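Local coordinates for 402AA LONG hypothetical molybdopterin biosynthesis MOEA protein (Pyrococcus horikoshii, PDB 1UZ5), which probably inserts molybdate into adenylyl-molybdopterin, releasing AMP, in a late step of molybdenum cofactor biosynthesis, at residues Arg230-Lys242 with Asp262-Val274. Residues are numbered along the deposited sequence; the frame is centred on the assembly and turned at random.
With SO4 (sulfate ion), chain F.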
# COMPACT_ATOMS: atom_id res chain seq x y z
N ARG A 230 21.10 -0.55 -28.35
CA ARG A 230 20.98 -0.15 -29.75
C ARG A 230 19.94 -1.08 -30.37
O ARG A 230 19.72 -2.19 -29.88
CB ARG A 230 22.31 -0.32 -30.48
CG ARG A 230 23.39 0.68 -30.08
CD ARG A 230 23.20 2.00 -30.81
NE ARG A 230 23.38 1.85 -32.25
CZ ARG A 230 23.23 2.84 -33.13
NH1 ARG A 230 22.90 4.05 -32.72
NH2 ARG A 230 23.42 2.61 -34.43
N ASP A 231 19.29 -0.63 -31.43
CA ASP A 231 18.28 -1.46 -32.08
C ASP A 231 18.88 -2.52 -33.00
O ASP A 231 18.62 -2.52 -34.21
CB ASP A 231 17.29 -0.59 -32.85
CG ASP A 231 16.09 -1.37 -33.36
OD1 ASP A 231 15.43 -2.04 -32.54
OD2 ASP A 231 15.80 -1.31 -34.57
N ASP A 232 19.68 -3.42 -32.44
CA ASP A 232 20.29 -4.50 -33.21
C ASP A 232 20.45 -5.75 -32.34
O ASP A 232 20.44 -5.67 -31.11
CB ASP A 232 21.64 -4.06 -33.80
CG ASP A 232 22.72 -3.90 -32.76
OD1 ASP A 232 23.10 -4.91 -32.13
OD2 ASP A 232 23.20 -2.76 -32.57
N LYS A 233 20.61 -6.90 -32.99
CA LYS A 233 20.73 -8.17 -32.28
C LYS A 233 21.75 -8.23 -31.15
O LYS A 233 21.39 -8.43 -29.99
CB LYS A 233 21.02 -9.31 -33.26
CG LYS A 233 21.05 -10.68 -32.59
CD LYS A 233 21.38 -11.80 -33.56
CE LYS A 233 21.46 -13.13 -32.84
NZ LYS A 233 21.83 -14.26 -33.74
N GLU A 234 23.03 -8.07 -31.48
CA GLU A 234 24.08 -8.15 -30.46
C GLU A 234 23.83 -7.27 -29.24
O GLU A 234 23.82 -7.77 -28.11
CB GLU A 234 25.44 -7.82 -31.08
CG GLU A 234 25.60 -6.39 -31.57
CD GLU A 234 27.00 -6.10 -32.07
OE1 GLU A 234 27.96 -6.23 -31.27
OE2 GLU A 234 27.15 -5.74 -33.26
N SER A 235 23.64 -5.98 -29.46
CA SER A 235 23.41 -5.05 -28.36
C SER A 235 22.24 -5.46 -27.47
O SER A 235 22.37 -5.54 -26.25
CB SER A 235 23.17 -3.64 -28.90
OG SER A 235 22.98 -2.71 -27.85
N LEU A 236 21.10 -5.73 -28.09
CA LEU A 236 19.91 -6.12 -27.35
C LEU A 236 20.04 -7.46 -26.63
O LEU A 236 19.65 -7.59 -25.47
CB LEU A 236 18.70 -6.13 -28.29
CG LEU A 236 17.34 -6.30 -27.63
CD1 LEU A 236 17.15 -5.24 -26.56
CD2 LEU A 236 16.25 -6.20 -28.68
N LYS A 237 20.58 -8.47 -27.31
CA LYS A 237 20.72 -9.79 -26.70
C LYS A 237 21.62 -9.76 -25.47
O LYS A 237 21.31 -10.37 -24.45
CB LYS A 237 21.29 -10.80 -27.70
CG LYS A 237 21.22 -12.24 -27.20
CD LYS A 237 21.89 -13.23 -28.15
CE LYS A 237 23.40 -13.08 -28.15
NZ LYS A 237 24.08 -14.13 -28.96
N ALA A 238 22.73 -9.03 -25.57
CA ALA A 238 23.68 -8.92 -24.46
C ALA A 238 23.06 -8.26 -23.24
O ALA A 238 23.29 -8.69 -22.10
CB ALA A 238 24.89 -8.13 -24.91
N LEU A 239 22.27 -7.21 -23.46
CA LEU A 239 21.64 -6.49 -22.36
C LEU A 239 20.50 -7.29 -21.74
O LEU A 239 20.33 -7.30 -20.53
CB LEU A 239 21.14 -5.13 -22.85
CG LEU A 239 20.93 -4.06 -21.77
CD1 LEU A 239 22.16 -3.96 -20.88
CD2 LEU A 239 20.64 -2.71 -22.43
N ILE A 240 19.71 -7.96 -22.58
CA ILE A 240 18.61 -8.77 -22.07
C ILE A 240 19.17 -9.90 -21.21
O ILE A 240 18.58 -10.26 -20.18
CB ILE A 240 17.77 -9.38 -23.21
CG1 ILE A 240 16.97 -8.27 -23.91
CG2 ILE A 240 16.84 -10.44 -22.67
CD1 ILE A 240 16.07 -8.76 -25.03
N GLU A 241 20.31 -10.46 -21.62
CA GLU A 241 20.93 -11.53 -20.86
C GLU A 241 21.33 -11.05 -19.47
O GLU A 241 21.16 -11.77 -18.48
CB GLU A 241 22.16 -12.07 -21.60
CG GLU A 241 21.83 -13.10 -22.66
CD GLU A 241 23.04 -13.50 -23.47
OE1 GLU A 241 24.09 -13.80 -22.86
OE2 GLU A 241 22.94 -13.52 -24.71
N LYS A 242 21.86 -9.83 -19.38
CA LYS A 242 22.26 -9.26 -18.10
C LYS A 242 21.03 -8.95 -17.26
O LYS A 242 21.00 -9.19 -16.06
CB LYS A 242 23.08 -7.99 -18.31
CG LYS A 242 24.40 -8.21 -19.04
CD LYS A 242 25.22 -6.94 -19.13
CE LYS A 242 26.54 -7.19 -19.85
NZ LYS A 242 27.40 -5.98 -19.88
N ASP A 262 10.50 -6.29 -35.11
CA ASP A 262 10.34 -7.68 -34.70
C ASP A 262 11.68 -8.21 -34.18
O ASP A 262 11.84 -9.41 -33.96
CB ASP A 262 9.86 -8.53 -35.89
CG ASP A 262 9.16 -9.80 -35.47
OD1 ASP A 262 9.79 -10.64 -34.79
OD2 ASP A 262 7.97 -9.96 -35.81
N LEU A 263 12.62 -7.30 -33.99
CA LEU A 263 13.95 -7.65 -33.50
C LEU A 263 13.95 -8.17 -32.07
O LEU A 263 14.55 -9.19 -31.77
CB LEU A 263 14.88 -6.44 -33.60
CG LEU A 263 16.29 -6.62 -33.06
CD1 LEU A 263 17.00 -7.73 -33.80
CD2 LEU A 263 17.05 -5.31 -33.21
N THR A 264 13.27 -7.45 -31.18
CA THR A 264 13.20 -7.86 -29.78
C THR A 264 12.49 -9.19 -29.63
O THR A 264 12.89 -10.03 -28.82
CB THR A 264 12.47 -6.81 -28.92
OG1 THR A 264 11.10 -6.75 -29.31
CG2 THR A 264 13.10 -5.44 -29.11
N ALA A 265 11.43 -9.38 -30.40
CA ALA A 265 10.67 -10.62 -30.34
C ALA A 265 11.57 -11.79 -30.73
O ALA A 265 11.53 -12.85 -30.11
CB ALA A 265 9.47 -10.55 -31.27
N SER A 266 12.40 -11.57 -31.75
CA SER A 266 13.31 -12.61 -32.23
C SER A 266 14.39 -12.91 -31.20
O SER A 266 14.83 -14.05 -31.06
CB SER A 266 13.95 -12.20 -33.56
OG SER A 266 14.88 -11.15 -33.38
N VAL A 267 14.84 -11.88 -30.49
CA VAL A 267 15.86 -12.07 -29.47
C VAL A 267 15.29 -12.87 -28.31
O VAL A 267 15.93 -13.78 -27.78
CB VAL A 267 16.40 -10.73 -28.96
CG1 VAL A 267 17.36 -10.96 -27.79
CG2 VAL A 267 17.12 -10.00 -30.08
N ILE A 268 14.07 -12.53 -27.91
CA ILE A 268 13.40 -13.22 -26.82
C ILE A 268 13.11 -14.66 -27.23
O ILE A 268 13.25 -15.59 -26.44
CB ILE A 268 12.07 -12.52 -26.45
CG1 ILE A 268 12.37 -11.12 -25.89
CG2 ILE A 268 11.30 -13.35 -25.43
CD1 ILE A 268 11.13 -10.28 -25.65
N GLU A 269 12.72 -14.83 -28.49
CA GLU A 269 12.41 -16.14 -29.03
C GLU A 269 13.60 -17.09 -28.97
O GLU A 269 13.44 -18.29 -28.72
CB GLU A 269 11.93 -16.02 -30.49
CG GLU A 269 11.45 -17.32 -31.09
CD GLU A 269 10.21 -17.86 -30.41
OE1 GLU A 269 9.15 -17.22 -30.53
OE2 GLU A 269 10.31 -18.91 -29.74
N GLU A 270 14.80 -16.56 -29.20
CA GLU A 270 16.00 -17.38 -29.17
C GLU A 270 16.60 -17.57 -27.78
O GLU A 270 17.39 -18.49 -27.56
CB GLU A 270 17.06 -16.81 -30.12
CG GLU A 270 17.55 -15.42 -29.77
CD GLU A 270 18.53 -14.90 -30.80
OE1 GLU A 270 18.14 -14.75 -31.98
OE2 GLU A 270 19.70 -14.64 -30.43
N LEU A 271 16.23 -16.71 -26.84
CA LEU A 271 16.74 -16.82 -25.48
C LEU A 271 15.74 -17.60 -24.62
O LEU A 271 16.10 -18.16 -23.58
CB LEU A 271 16.98 -15.44 -24.86
CG LEU A 271 18.20 -14.66 -25.32
CD1 LEU A 271 18.23 -13.30 -24.64
CD2 LEU A 271 19.46 -15.44 -24.99
N GLY A 272 14.49 -17.62 -25.08
CA GLY A 272 13.46 -18.33 -24.34
C GLY A 272 12.23 -18.59 -25.19
O GLY A 272 12.32 -19.21 -26.24
N GLU A 273 11.08 -18.11 -24.72
CA GLU A 273 9.83 -18.31 -25.44
C GLU A 273 8.96 -17.06 -25.45
O GLU A 273 8.94 -16.30 -24.48
CB GLU A 273 9.04 -19.46 -24.81
CG GLU A 273 7.65 -19.66 -25.40
CD GLU A 273 6.94 -20.88 -24.83
OE1 GLU A 273 7.47 -22.01 -24.99
OE2 GLU A 273 5.86 -20.72 -24.23
N VAL A 274 8.25 -16.85 -26.55
CA VAL A 274 7.36 -15.71 -26.69
C VAL A 274 5.93 -16.20 -26.56
O VAL A 274 5.41 -16.85 -27.47
CB VAL A 274 7.53 -15.01 -28.06
CG1 VAL A 274 6.46 -13.95 -28.24
CG2 VAL A 274 8.91 -14.37 -28.16
S SO4 F . 12.15 -3.81 -32.83
O1 SO4 F . 11.03 -4.91 -32.44
O2 SO4 F . 12.45 -4.05 -34.23
O3 SO4 F . 11.69 -2.61 -32.61
O4 SO4 F . 13.28 -4.20 -32.03
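The peptide joining Asp231 to Asp232 offers one flat face to Leu263, whose CD2 stands over it, 3.3 Å from Asp231 C and equally near Asp232 N. The motif is helix-on-helix packing in the alpha/beta domain that probably binds molybdopterin: helices 233-246 and 263-271 lie on one mixed sheet, Ile240 and Leu271 both meeting Ile292, and the axes of their segments cross at -51°, 9.9 Å apart. A second flat group, the Glu270 carboxylate, turns its OE2 edge to two lysine chains: Lys233 CE lies near its plane at 3.3 Å from OE2, and Lys237 CD is somewhat farther out of it. Its ion pair with Lys233 NZ is long, and its nearer contacts are with lysine methylenes rather than the ammonium group. No hydrogen bond links the segments; side-chain packing does. Val267 CG1 meets Ile240 CD1 at 3.8 Å, and Ile240 CG2 meets Leu271 CD1. Leu263 reaches the peptide because its CG is anti to the backbone N (chi1 177°). Shortened to an alanine, this side chain would lose CD2, and the Asp231-Asp232 peptide face would probably be left uncovered. At the start of helix 263-271, Asp262 N and Leu263 N donate to the sulfate, with a weak bond from Thr264 N, an anion probably from the crystallisation liquor held at a helix N-terminus. Beside the sulfate the packing is tight: Leu236 CD2 presses against Thr264 CG2 at 3.3 Å, and the same Thr264 CG2 lies 3.2 Å from sulfate O4.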